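Long-range contacts in peptidoglycan-recognition protein-LC (Drosophila melanogaster, PDB 1Z6I), which acts in the fly's response to peptidoglycan and lipopolysaccharide of Gram-negative bacteria as a major activator of the imd/Relish immune pathway: residues Q11-E16 with K60-Y65; L20-G25 with G80-G85; G104-I109 with D154-S159. All coordinates share one frame; numbering follows the deposited sequence.

Overall arrangement
All three contacts lie in one recognition domain of the amidase 2 family, folded round a mixed central sheet with helices packed against it. Interactions 1 and 2 are neighbours, their centres about 15 Å apart, and their segments alternate along the chain: the long connection between strands 2-3 and 24-31 meets first the loop before strand 67-69 and then the loop after strand 75-77. Interaction 3 follows them in sequence and lies on the opposite side of the chain's centre, its centre about 27 and about 25 Å from those of interactions 1 and 2; it joins the loop after strand 98-102 to helix 155-158. Together they join the chain's N-terminal and C-terminal regions to loops around the sheet.

Interaction 1: Q11-E16 with K60-Y65; sequences QPPQKE and KCDIAY. With SO4 (sulfate ion), chain C.
Cys-61 meets the 11-16 segment chiefly through its backbone. Its carbonyl O accepts a hydrogen bond from Gln-14 N at 2.8 Å, with an N-H...O angle of 155° and the donor in the carbonyl plane. The same oxygen takes a weaker CA-H...O contact from Pro-13 CA at 3.4 Å, so two neighbouring residues converge on one acceptor. Proline suits the position before Gln-14 because its ring stiffens an extended chain that presents the next N-H. The Cys-61 sulfur is brushed by the aliphatic part of Lys-15, with Lys-15 CD 3.9 Å from SG; bends along the lysine chain then carry its ammonium end away. On the other side, Cys-61 N donates to O3 of a sulfate ion, probably from the crystallisation liquor, at 2.9 Å, and Arg-79 also holds this ion.

Asp-62 comes next, its side chain lying alongside Pro-13 and pointing the same way; OD2 is 3.9 Å from Pro-13 CB. With CG anti to the backbone N (chi1 -158°), the carboxylate is placed where OD2 forms a salt bridge with Arg-5 and OD1 accepts from Gln-51, so the arginine probably balances this buried charge. Ile-63 N donates weakly to Asp-62 OD1, and the isoleucine side chain packs on helix 40-56. This is a surface contact between two loops of the peptidoglycan-recognition fold, the N-terminal connection lying beside the link from helix 40-56 to strand 67-69.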
ATOM      1  N   GLN A  11      -7.284  11.075  10.393  1.00 49.51           N
ATOM      2  CA  GLN A  11      -7.053  12.501  10.471  1.00 49.89           C
ATOM      3  C   GLN A  11      -7.055  13.047   9.054  1.00 49.96           C
ATOM      4  O   GLN A  11      -6.708  12.333   8.098  1.00 49.99           O
ATOM      5  CB  GLN A  11      -5.706  12.795  11.113  1.00 50.11           C
ATOM      6  CG  GLN A  11      -5.606  12.356  12.544  1.00 51.16           C
ATOM      7  CD  GLN A  11      -4.323  12.817  13.156  1.00 54.35           C
ATOM      8  OE1 GLN A  11      -3.245  12.385  12.741  1.00 56.14           O
ATOM      9  NE2 GLN A  11      -4.420  13.724  14.125  1.00 57.08           N
ATOM     10  N   PRO A  12      -7.436  14.311   8.903  1.00 49.95           N
ATOM     11  CA  PRO A  12      -7.351  14.946   7.589  1.00 49.88           C
ATOM     12  C   PRO A  12      -5.882  15.142   7.253  1.00 50.06           C
ATOM     13  O   PRO A  12      -5.064  15.270   8.173  1.00 49.87           O
ATOM     14  CB  PRO A  12      -8.050  16.287   7.801  1.00 49.83           C
ATOM     15  CG  PRO A  12      -7.892  16.562   9.264  1.00 49.78           C
ATOM     16  CD  PRO A  12      -7.938  15.234   9.940  1.00 49.50           C
ATOM     17  N   PRO A  13      -5.536  15.145   5.971  1.00 50.58           N
ATOM     18  CA  PRO A  13      -4.168  15.485   5.577  1.00 51.13           C
ATOM     19  C   PRO A  13      -3.776  16.876   6.087  1.00 52.13           C
ATOM     20  O   PRO A  13      -4.578  17.810   6.040  1.00 52.02           O
ATOM     21  CB  PRO A  13      -4.209  15.433   4.041  1.00 50.89           C
ATOM     22  CG  PRO A  13      -5.618  15.339   3.654  1.00 50.32           C
ATOM     23  CD  PRO A  13      -6.387  14.823   4.811  1.00 50.43           C
ATOM     24  N   GLN A  14      -2.551  16.998   6.580  1.00 53.59           N
ATOM     25  CA  GLN A  14      -2.047  18.263   7.110  1.00 54.89           C
ATOM     26  C   GLN A  14      -1.929  19.344   6.043  1.00 55.66           C
ATOM     27  O   GLN A  14      -1.940  20.524   6.360  1.00 55.72           O
ATOM     28  CB  GLN A  14      -0.705  18.045   7.812  1.00 55.19           C
ATOM     29  CG  GLN A  14      -0.785  17.061   8.992  1.00 57.25           C
ATOM     30  CD  GLN A  14      -1.917  17.397   9.977  1.00 58.79           C
ATOM     31  OE1 GLN A  14      -1.858  18.437  10.644  1.00 60.86           O
ATOM     32  NE2 GLN A  14      -2.949  16.537  10.050  1.00 56.45           N
ATOM     33  N   LYS A  15      -1.814  18.937   4.784  1.00 56.74           N
ATOM     34  CA  LYS A  15      -1.949  19.855   3.652  1.00 57.68           C
ATOM     35  C   LYS A  15      -2.631  19.151   2.496  1.00 57.40           C
ATOM     36  O   LYS A  15      -2.831  17.941   2.518  1.00 57.23           O
ATOM     37  CB  LYS A  15      -0.590  20.373   3.183  1.00 58.25           C
ATOM     38  CG  LYS A  15       0.018  21.475   4.063  1.00 61.54           C
ATOM     39  CD  LYS A  15       1.108  20.930   5.010  1.00 65.78           C
ATOM     40  CE  LYS A  15       2.354  21.822   5.056  1.00 68.14           C
ATOM     41  NZ  LYS A  15       2.255  22.862   6.130  1.00 70.18           N
ATOM     42  N   GLU A  16      -2.981  19.921   1.475  1.00 57.21           N
ATOM     43  CA  GLU A  16      -3.528  19.350   0.254  1.00 57.40           C
ATOM     44  C   GLU A  16      -2.510  18.410  -0.438  1.00 56.31           C
ATOM     45  O   GLU A  16      -1.283  18.584  -0.335  1.00 55.55           O
ATOM     46  CB  GLU A  16      -3.986  20.469  -0.690  1.00 58.11           C
ATOM     47  CG  GLU A  16      -5.197  21.247  -0.168  1.00 60.57           C
ATOM     48  CD  GLU A  16      -6.440  21.075  -1.026  1.00 63.54           C
ATOM     49  OE1 GLU A  16      -6.587  20.014  -1.679  1.00 64.71           O
ATOM     50  OE2 GLU A  16      -7.274  22.010  -1.049  1.00 66.60           O
ATOM     51  N   LYS A  60       5.401  13.527   6.629  1.00 56.22           N
ATOM     52  CA  LYS A  60       4.584  13.561   5.436  1.00 55.50           C
ATOM     53  C   LYS A  60       3.315  14.340   5.774  1.00 54.42           C
ATOM     54  O   LYS A  60       3.005  14.594   6.940  1.00 53.99           O
ATOM     55  CB  LYS A  60       4.230  12.142   4.992  1.00 55.82           C
ATOM     56  CG  LYS A  60       5.399  11.161   4.918  1.00 56.68           C
ATOM     57  CD  LYS A  60       6.165  11.288   3.609  1.00 59.16           C
ATOM     58  CE  LYS A  60       7.350  10.323   3.530  1.00 60.33           C
ATOM     59  NZ  LYS A  60       7.054   8.996   4.153  1.00 61.53           N
ATOM     60  N   CYS A  61       2.581  14.722   4.746  1.00 53.02           N
ATOM     61  CA  CYS A  61       1.312  15.395   4.940  1.00 52.29           C
ATOM     62  C   CYS A  61       0.188  14.435   5.325  1.00 50.70           C
ATOM     63  O   CYS A  61      -0.840  14.863   5.825  1.00 50.40           O
ATOM     64  CB  CYS A  61       0.965  16.168   3.677  1.00 52.35           C
ATOM     65  SG  CYS A  61       2.123  17.541   3.486  1.00 55.96           S
ATOM     66  N   ASP A  62       0.391  13.143   5.084  1.00 49.24           N
ATOM     67  CA  ASP A  62      -0.628  12.120   5.318  1.00 48.10           C
ATOM     68  C   ASP A  62       0.007  10.726   5.281  1.00 46.96           C
ATOM     69  O   ASP A  62       1.177  10.566   4.904  1.00 46.28           O
ATOM     70  CB  ASP A  62      -1.707  12.227   4.227  1.00 48.18           C
ATOM     71  CG  ASP A  62      -3.048  11.611   4.631  1.00 49.10           C
ATOM     72  OD1 ASP A  62      -3.227  11.208   5.810  1.00 49.24           O
ATOM     73  OD2 ASP A  62      -3.993  11.508   3.810  1.00 48.46           O
ATOM     74  N   ILE A  63      -0.758   9.722   5.691  1.00 45.88           N
ATOM     75  CA  ILE A  63      -0.336   8.334   5.574  1.00 45.24           C
ATOM     76  C   ILE A  63       0.209   8.150   4.164  1.00 45.03           C
ATOM     77  O   ILE A  63      -0.407   8.594   3.212  1.00 45.29           O
ATOM     78  CB  ILE A  63      -1.523   7.379   5.897  1.00 44.85           C
ATOM     79  CG1 ILE A  63      -1.042   5.937   6.060  1.00 45.20           C
ATOM     80  CG2 ILE A  63      -2.609   7.445   4.850  1.00 44.41           C
ATOM     81  CD1 ILE A  63      -2.055   5.059   6.776  1.00 44.26           C
ATOM     82  N   ALA A  64       1.371   7.521   4.034  1.00 44.83           N
ATOM     83  CA  ALA A  64       2.117   7.523   2.775  1.00 44.81           C
ATOM     84  C   ALA A  64       1.450   6.772   1.617  1.00 44.97           C
ATOM     85  O   ALA A  64       1.717   7.073   0.452  1.00 44.42           O
ATOM     86  CB  ALA A  64       3.494   6.964   3.000  1.00 44.81           C
ATOM     87  N   TYR A  65       0.566   5.831   1.942  1.00 45.18           N
ATOM     88  CA  TYR A  65       0.160   4.796   1.002  1.00 45.37           C
ATOM     89  C   TYR A  65      -1.211   5.037   0.414  1.00 45.51           C
ATOM     90  O   TYR A  65      -2.074   5.644   1.042  1.00 46.16           O
ATOM     91  CB  TYR A  65       0.148   3.438   1.702  1.00 45.64           C
ATOM     92  CG  TYR A  65       1.329   3.205   2.621  1.00 46.23           C
ATOM     93  CD1 TYR A  65       2.594   2.957   2.103  1.00 46.72           C
ATOM     94  CD2 TYR A  65       1.177   3.232   4.004  1.00 45.59           C
ATOM     95  CE1 TYR A  65       3.677   2.734   2.938  1.00 47.42           C
ATOM     96  CE2 TYR A  65       2.251   3.005   4.842  1.00 46.05           C
ATOM     97  CZ  TYR A  65       3.499   2.762   4.303  1.00 46.79           C
ATOM     98  OH  TYR A  65       4.576   2.545   5.123  1.00 47.55           O
TER
HETATM   99  S   SO4 C 201       3.790  14.163   1.167  1.00 67.40           S
HETATM  100  O1  SO4 C 201       3.010  13.887  -0.038  1.00 66.72           O
HETATM  101  O2  SO4 C 201       3.623  15.568   1.502  1.00 67.63           O
HETATM  102  O3  SO4 C 201       3.287  13.356   2.266  1.00 67.26           O
HETATM  103  O4  SO4 C 201       5.213  13.859   0.975  1.00 66.35           O

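Interaction 2: L20-G25 with G80-G85; sequences LELPVG and GWNKMG
Leu-20 lays its side chain over the backbone of 81-84. CD1 comes within 3.7 Å of Trp-81 O, CG lies equally near Lys-83 O, and CD2 reaches Met-84 CG at 4.4 Å. The side chain also touches Leu-98 of strand 98-102. A leucine, which branches only at CG, suits the place, since one methyl can meet carbonyl oxygens while the other meets the methionine chain. Leu-20 N donates to Asn-82 O at 3.1 Å with an N-H...O angle of 159°, although the donor stands well above the carbonyl plane. Cutting this side chain back to an alanine is likely to open a gap beside Met-84, the Trp-81 carbonyl and Leu-98, though the backbone bond would remain.

Leu-22, two residues on, again points toward 80-85. Its CD1 also approaches Trp-81 O, while CD2 lies 3.4 Å from Asn-82 OD1, the two side chains crossing at about a right angle. The CB of Asn-82 points away from 20-25, but CG anti to the carbonyl carbon (chi1 -53°) lets the amide oxygen lie beside the leucine; that oxygen is hydrogen-bonded to Lys-131. Lys-83 directs its ammonium group to Asp-19 and the carbonyl of Ile-17. The Trp-81 ring meets Phe-67 edge-to-face and packs on Leu-98. The arrangement is the lead-in to strand 24-31, next to the edge strand of the amidase-type mixed sheet, covered by the loop after strand 75-77.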
ATOM      1  N   LEU A  20      -3.244  12.081  -8.857  1.00 52.46           N
ATOM      2  CA  LEU A  20      -2.458  11.114  -9.594  1.00 52.47           C
ATOM      3  C   LEU A  20      -2.926  11.091 -11.038  1.00 52.42           C
ATOM      4  O   LEU A  20      -4.138  11.074 -11.288  1.00 52.34           O
ATOM      5  CB  LEU A  20      -2.707   9.723  -9.008  1.00 52.58           C
ATOM      6  CG  LEU A  20      -1.548   8.838  -8.587  1.00 52.68           C
ATOM      7  CD1 LEU A  20      -2.088   7.412  -8.440  1.00 52.63           C
ATOM      8  CD2 LEU A  20      -0.366   8.925  -9.554  1.00 52.16           C
ATOM      9  N   GLU A  21      -1.980  11.078 -11.977  1.00 52.46           N
ATOM     10  CA  GLU A  21      -2.298  10.788 -13.371  1.00 52.65           C
ATOM     11  C   GLU A  21      -2.778   9.347 -13.475  1.00 51.96           C
ATOM     12  O   GLU A  21      -2.048   8.438 -13.109  1.00 52.02           O
ATOM     13  CB  GLU A  21      -1.075  11.002 -14.270  1.00 53.34           C
ATOM     14  CG  GLU A  21      -1.092  10.233 -15.594  1.00 55.54           C
ATOM     15  CD  GLU A  21      -0.042   9.134 -15.636  1.00 59.18           C
ATOM     16  OE1 GLU A  21      -0.145   8.125 -14.875  1.00 60.71           O
ATOM     17  OE2 GLU A  21       0.913   9.288 -16.432  1.00 61.31           O
ATOM     18  N   LEU A  22      -4.003   9.158 -13.968  1.00 51.39           N
ATOM     19  CA  LEU A  22      -4.566   7.831 -14.224  1.00 50.96           C
ATOM     20  C   LEU A  22      -4.751   7.569 -15.726  1.00 50.18           C
ATOM     21  O   LEU A  22      -4.980   8.504 -16.478  1.00 49.90           O
ATOM     22  CB  LEU A  22      -5.941   7.708 -13.571  1.00 51.03           C
ATOM     23  CG  LEU A  22      -6.130   7.498 -12.066  1.00 52.18           C
ATOM     24  CD1 LEU A  22      -4.825   7.451 -11.267  1.00 51.05           C
ATOM     25  CD2 LEU A  22      -7.095   8.580 -11.533  1.00 52.62           C
ATOM     26  N   PRO A  23      -4.708   6.308 -16.165  1.00 49.50           N
ATOM     27  CA  PRO A  23      -4.374   5.165 -15.314  1.00 49.42           C
ATOM     28  C   PRO A  23      -2.871   4.978 -15.099  1.00 49.62           C
ATOM     29  O   PRO A  23      -2.021   5.580 -15.762  1.00 49.87           O
ATOM     30  CB  PRO A  23      -4.964   3.978 -16.073  1.00 49.12           C
ATOM     31  CG  PRO A  23      -4.952   4.388 -17.490  1.00 48.95           C
ATOM     32  CD  PRO A  23      -5.045   5.884 -17.533  1.00 49.19           C
ATOM     33  N   VAL A  24      -2.585   4.087 -14.162  1.00 49.75           N
ATOM     34  CA  VAL A  24      -1.272   3.873 -13.593  1.00 49.79           C
ATOM     35  C   VAL A  24      -0.793   2.519 -14.141  1.00 49.83           C
ATOM     36  O   VAL A  24      -1.587   1.559 -14.238  1.00 49.78           O
ATOM     37  CB  VAL A  24      -1.400   3.926 -12.024  1.00 50.05           C
ATOM     38  CG1 VAL A  24      -0.918   2.654 -11.339  1.00 50.08           C
ATOM     39  CG2 VAL A  24      -0.725   5.171 -11.457  1.00 49.99           C
ATOM     40  N   GLY A  25       0.479   2.448 -14.539  1.00 49.52           N
ATOM     41  CA  GLY A  25       1.049   1.224 -15.094  1.00 49.26           C
ATOM     42  C   GLY A  25       1.905   0.438 -14.114  1.00 49.05           C
ATOM     43  O   GLY A  25       2.414  -0.626 -14.443  1.00 48.95           O
ATOM     44  N   GLY A  80      -5.864   6.571  -1.363  1.00 45.12           N
ATOM     45  CA  GLY A  80      -6.873   6.110  -2.304  1.00 44.84           C
ATOM     46  C   GLY A  80      -6.378   6.085  -3.737  1.00 45.12           C
ATOM     47  O   GLY A  80      -5.180   6.246  -4.001  1.00 44.87           O
ATOM     48  N   TRP A  81      -7.323   5.885  -4.657  1.00 45.28           N
ATOM     49  CA  TRP A  81      -7.043   5.675  -6.077  1.00 45.24           C
ATOM     50  C   TRP A  81      -6.449   6.890  -6.772  1.00 45.46           C
ATOM     51  O   TRP A  81      -5.604   6.764  -7.659  1.00 45.13           O
ATOM     52  CB  TRP A  81      -8.333   5.348  -6.830  1.00 44.95           C
ATOM     53  CG  TRP A  81      -8.914   4.031  -6.538  1.00 43.55           C
ATOM     54  CD1 TRP A  81     -10.166   3.784  -6.059  1.00 42.86           C
ATOM     55  CD2 TRP A  81      -8.298   2.756  -6.730  1.00 42.49           C
ATOM     56  NE1 TRP A  81     -10.362   2.430  -5.929  1.00 42.79           N
ATOM     57  CE2 TRP A  81      -9.229   1.776  -6.332  1.00 42.38           C
ATOM     58  CE3 TRP A  81      -7.053   2.337  -7.204  1.00 42.11           C
ATOM     59  CZ2 TRP A  81      -8.955   0.418  -6.390  1.00 42.92           C
ATOM     60  CZ3 TRP A  81      -6.777   0.996  -7.245  1.00 43.12           C
ATOM     61  CH2 TRP A  81      -7.725   0.045  -6.845  1.00 43.41           C
ATOM     62  N   ASN A  82      -6.923   8.056  -6.358  1.00 45.87           N
ATOM     63  CA  ASN A  82      -6.839   9.268  -7.145  1.00 46.29           C
ATOM     64  C   ASN A  82      -5.878  10.305  -6.595  1.00 46.10           C
ATOM     65  O   ASN A  82      -5.711  11.358  -7.205  1.00 46.39           O
ATOM     66  CB  ASN A  82      -8.243   9.872  -7.255  1.00 46.77           C
ATOM     67  CG  ASN A  82      -9.273   8.872  -7.775  1.00 49.09           C
ATOM     68  OD1 ASN A  82      -9.003   8.113  -8.708  1.00 51.31           O
ATOM     69  ND2 ASN A  82     -10.454   8.856  -7.162  1.00 52.42           N
ATOM     70  N   LYS A  83      -5.258  10.027  -5.446  1.00 46.17           N
ATOM     71  CA  LYS A  83      -4.255  10.924  -4.872  1.00 46.00           C
ATOM     72  C   LYS A  83      -2.871  10.299  -4.997  1.00 45.60           C
ATOM     73  O   LYS A  83      -2.736   9.081  -5.119  1.00 45.39           O
ATOM     74  CB  LYS A  83      -4.573  11.218  -3.402  1.00 46.40           C
ATOM     75  CG  LYS A  83      -5.798  12.112  -3.163  1.00 48.01           C
ATOM     76  CD  LYS A  83      -5.767  13.401  -3.995  1.00 49.98           C
ATOM     77  CE  LYS A  83      -6.447  14.563  -3.300  1.00 51.72           C
ATOM     78  NZ  LYS A  83      -6.149  15.871  -3.957  1.00 52.63           N
ATOM     79  N   MET A  84      -1.843  11.142  -4.966  1.00 45.33           N
ATOM     80  CA  MET A  84      -0.463  10.700  -5.111  1.00 44.84           C
ATOM     81  C   MET A  84       0.088  10.197  -3.778  1.00 44.84           C
ATOM     82  O   MET A  84       0.070  10.919  -2.797  1.00 44.82           O
ATOM     83  CB  MET A  84       0.406  11.842  -5.643  1.00 44.82           C
ATOM     84  CG  MET A  84       1.622  11.359  -6.412  1.00 44.92           C
ATOM     85  SD  MET A  84       2.880  12.585  -6.668  1.00 47.61           S
ATOM     86  CE  MET A  84       2.256  13.469  -8.105  1.00 48.39           C
ATOM     87  N   GLY A  85       0.563   8.950  -3.744  1.00 44.88           N
ATOM     88  CA  GLY A  85       1.245   8.412  -2.575  1.00 44.83           C
ATOM     89  C   GLY A  85       2.618   9.039  -2.378  1.00 45.01           C
ATOM     90  O   GLY A  85       3.119   9.728  -3.270  1.00 45.14           O
TER

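Interaction 3: G104-I109 with D154-S159; sequences GSFKTI and DALYAS. With SO4 (sulfate ion), chain D.
The carbonyl of Phe-106 receives two consecutive N-H groups from the short helix 155-158. Leu-156 N donates to Phe-106 O at 3.3 Å, in the carbonyl plane and on a lone pair, while the bond from Ala-155 N is shorter, 3.0 Å, but weak because its N-H...O angle is only 130°. On the far side of the loop from the helix, a sulfate ion is bound by consecutive backbone groups: Thr-108 N and Ile-109 N both donate to O1, the first at 2.9 Å. Ser-105 OG adds a bond of 2.7 Å to sulfate O2, its OG pointing opposite the backbone N (chi1 -166°) and toward the ion. Ser-159 OG donates to Ala-155 O, four residues back, at 2.9 Å.

Outward from these bonds, the Ala-155 methyl sits against the carbonyl oxygens of Phe-106, Lys-107, Thr-108 and Ile-109, a place where a small side chain suits. Phe-106 CB meets Leu-156 CB at 3.5 Å, and the leucine continues onto Pro-111. Ile-109 O lies at the edge of the phenylalanine ring, in its plane. Gly-104 suits its position, since a CB there would clash with the ring's CZ. Ile-109 also touches a bound N-acetylglucosamine, near glycosylated Asn-36. Such is the joint of this recognition domain at which a C-terminal helical turn meets the loop between strand 98-102 and helix 113-129.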
ATOM      1  N   GLY A 104       2.369  -5.148   8.468  1.00 50.81           N
ATOM      2  CA  GLY A 104       3.210  -6.132   9.110  1.00 52.03           C
ATOM      3  C   GLY A 104       4.665  -6.000   8.703  1.00 53.56           C
ATOM      4  O   GLY A 104       5.040  -5.146   7.915  1.00 53.56           O
ATOM      5  N   SER A 105       5.484  -6.860   9.283  1.00 55.91           N
ATOM      6  CA  SER A 105       6.884  -7.001   8.931  1.00 57.82           C
ATOM      7  C   SER A 105       6.986  -8.347   8.244  1.00 59.26           C
ATOM      8  O   SER A 105       6.490  -9.344   8.786  1.00 60.16           O
ATOM      9  CB  SER A 105       7.737  -7.000  10.192  1.00 57.92           C
ATOM     10  OG  SER A 105       9.097  -6.817   9.869  1.00 59.01           O
ATOM     11  N   PHE A 106       7.589  -8.392   7.061  1.00 60.60           N
ATOM     12  CA  PHE A 106       7.604  -9.626   6.278  1.00 61.60           C
ATOM     13  C   PHE A 106       8.983  -9.956   5.714  1.00 63.24           C
ATOM     14  O   PHE A 106       9.112 -10.316   4.549  1.00 63.10           O
ATOM     15  CB  PHE A 106       6.580  -9.530   5.148  1.00 61.34           C
ATOM     16  CG  PHE A 106       5.203  -9.162   5.611  1.00 60.31           C
ATOM     17  CD1 PHE A 106       4.352 -10.127   6.134  1.00 59.71           C
ATOM     18  CD2 PHE A 106       4.757  -7.849   5.532  1.00 58.47           C
ATOM     19  CE1 PHE A 106       3.078  -9.787   6.565  1.00 58.86           C
ATOM     20  CE2 PHE A 106       3.487  -7.509   5.959  1.00 57.46           C
ATOM     21  CZ  PHE A 106       2.648  -8.475   6.476  1.00 58.10           C
ATOM     22  N   LYS A 107      10.012  -9.836   6.547  1.00 65.33           N
ATOM     23  CA  LYS A 107      11.343 -10.322   6.195  1.00 67.04           C
ATOM     24  C   LYS A 107      11.361 -11.849   6.232  1.00 67.97           C
ATOM     25  O   LYS A 107      11.853 -12.490   5.301  1.00 68.52           O
ATOM     26  CB  LYS A 107      12.411  -9.722   7.119  1.00 67.44           C
ATOM     27  CG  LYS A 107      12.782  -8.273   6.768  1.00 68.91           C
ATOM     28  CD  LYS A 107      13.381  -7.513   7.956  1.00 71.51           C
ATOM     29  CE  LYS A 107      14.839  -7.918   8.203  1.00 73.19           C
ATOM     30  NZ  LYS A 107      15.391  -7.380   9.486  1.00 74.11           N
ATOM     31  N   THR A 108      10.790 -12.404   7.302  1.00 68.95           N
ATOM     32  CA  THR A 108      10.715 -13.845   7.566  1.00 69.68           C
ATOM     33  C   THR A 108       9.295 -14.377   7.412  1.00 70.05           C
ATOM     34  O   THR A 108       9.060 -15.332   6.676  1.00 69.99           O
ATOM     35  CB  THR A 108      11.172 -14.114   9.026  1.00 69.85           C
ATOM     36  OG1 THR A 108      12.570 -13.843   9.160  1.00 69.95           O
ATOM     37  CG2 THR A 108      11.025 -15.590   9.424  1.00 70.40           C
ATOM     38  N   ILE A 109       8.356 -13.771   8.136  1.00 70.67           N
ATOM     39  CA  ILE A 109       6.983 -14.256   8.171  1.00 71.12           C
ATOM     40  C   ILE A 109       6.292 -13.911   6.867  1.00 71.13           C
ATOM     41  O   ILE A 109       6.617 -12.912   6.218  1.00 70.97           O
ATOM     42  CB  ILE A 109       6.177 -13.699   9.403  1.00 71.53           C
ATOM     43  CG1 ILE A 109       5.579 -12.317   9.104  1.00 72.49           C
ATOM     44  CG2 ILE A 109       7.049 -13.684  10.679  1.00 71.73           C
ATOM     45  CD1 ILE A 109       4.880 -11.638  10.290  1.00 73.56           C
ATOM     46  N   ASP A 154      10.678  -9.318   1.476  1.00 64.52           N
ATOM     47  CA  ASP A 154      11.463 -10.494   1.045  1.00 64.50           C
ATOM     48  C   ASP A 154      10.611 -11.761   1.102  1.00 63.70           C
ATOM     49  O   ASP A 154      10.475 -12.468   0.112  1.00 63.91           O
ATOM     50  CB  ASP A 154      12.742 -10.651   1.903  1.00 64.71           C
ATOM     51  CG  ASP A 154      13.978 -10.989   1.093  1.00 66.31           C
ATOM     52  OD1 ASP A 154      14.525 -12.088   1.309  1.00 68.50           O
ATOM     53  OD2 ASP A 154      14.505 -10.210   0.264  1.00 66.61           O
ATOM     54  N   ALA A 155      10.047 -12.044   2.272  1.00 62.81           N
ATOM     55  CA  ALA A 155       9.028 -13.084   2.413  1.00 61.95           C
ATOM     56  C   ALA A 155       7.686 -12.622   1.844  1.00 61.20           C
ATOM     57  O   ALA A 155       6.890 -13.431   1.373  1.00 60.88           O
ATOM     58  CB  ALA A 155       8.868 -13.470   3.865  1.00 62.00           C
ATOM     59  N   LEU A 156       7.431 -11.321   1.900  1.00 60.34           N
ATOM     60  CA  LEU A 156       6.273 -10.740   1.227  1.00 59.77           C
ATOM     61  C   LEU A 156       6.413 -10.835  -0.296  1.00 59.34           C
ATOM     62  O   LEU A 156       5.474 -11.221  -0.994  1.00 58.92           O
ATOM     63  CB  LEU A 156       6.106  -9.280   1.652  1.00 59.70           C
ATOM     64  CG  LEU A 156       5.193  -8.360   0.851  1.00 59.36           C
ATOM     65  CD1 LEU A 156       3.742  -8.800   0.987  1.00 58.99           C
ATOM     66  CD2 LEU A 156       5.395  -6.924   1.326  1.00 59.43           C
ATOM     67  N   TYR A 157       7.590 -10.486  -0.808  1.00 59.12           N
ATOM     68  CA  TYR A 157       7.791 -10.402  -2.255  1.00 59.20           C
ATOM     69  C   TYR A 157       7.904 -11.775  -2.914  1.00 59.76           C
ATOM     70  O   TYR A 157       7.518 -11.938  -4.065  1.00 59.68           O
ATOM     71  CB  TYR A 157       9.022  -9.552  -2.583  1.00 58.84           C
ATOM     72  CG  TYR A 157       8.991  -8.156  -1.989  1.00 57.39           C
ATOM     73  CD1 TYR A 157      10.133  -7.611  -1.409  1.00 55.72           C
ATOM     74  CD2 TYR A 157       7.825  -7.380  -2.002  1.00 55.54           C
ATOM     75  CE1 TYR A 157      10.127  -6.342  -0.866  1.00 55.34           C
ATOM     76  CE2 TYR A 157       7.814  -6.096  -1.458  1.00 55.03           C
ATOM     77  CZ  TYR A 157       8.974  -5.587  -0.888  1.00 54.61           C
ATOM     78  OH  TYR A 157       9.010  -4.330  -0.337  1.00 52.67           O
ATOM     79  N   ALA A 158       8.430 -12.750  -2.175  1.00 60.77           N
ATOM     80  CA  ALA A 158       8.478 -14.145  -2.621  1.00 61.55           C
ATOM     81  C   ALA A 158       7.090 -14.696  -2.914  1.00 62.57           C
ATOM     82  O   ALA A 158       6.930 -15.502  -3.825  1.00 63.10           O
ATOM     83  CB  ALA A 158       9.151 -15.008  -1.576  1.00 61.55           C
ATOM     84  N   SER A 159       6.092 -14.256  -2.145  1.00 63.44           N
ATOM     85  CA  SER A 159       4.713 -14.729  -2.302  1.00 64.11           C
ATOM     86  C   SER A 159       4.074 -14.346  -3.641  1.00 65.02           C
ATOM     87  O   SER A 159       3.090 -14.959  -4.060  1.00 65.22           O
ATOM     88  CB  SER A 159       3.838 -14.206  -1.159  1.00 64.16           C
ATOM     89  OG  SER A 159       4.476 -14.361   0.097  1.00 63.65           O
TER
HETATM   90  S   SO4 D 202       9.725 -10.530  10.286  1.00 97.43           S
HETATM   91  O1  SO4 D 202       9.006 -11.029   9.123  1.00 97.47           O
HETATM   92  O2  SO4 D 202      10.279  -9.214   9.978  1.00 97.22           O
HETATM   93  O3  SO4 D 202       8.771 -10.460  11.390  1.00 97.70           O
HETATM   94  O4  SO4 D 202      10.824 -11.422  10.641  1.00 97.26           O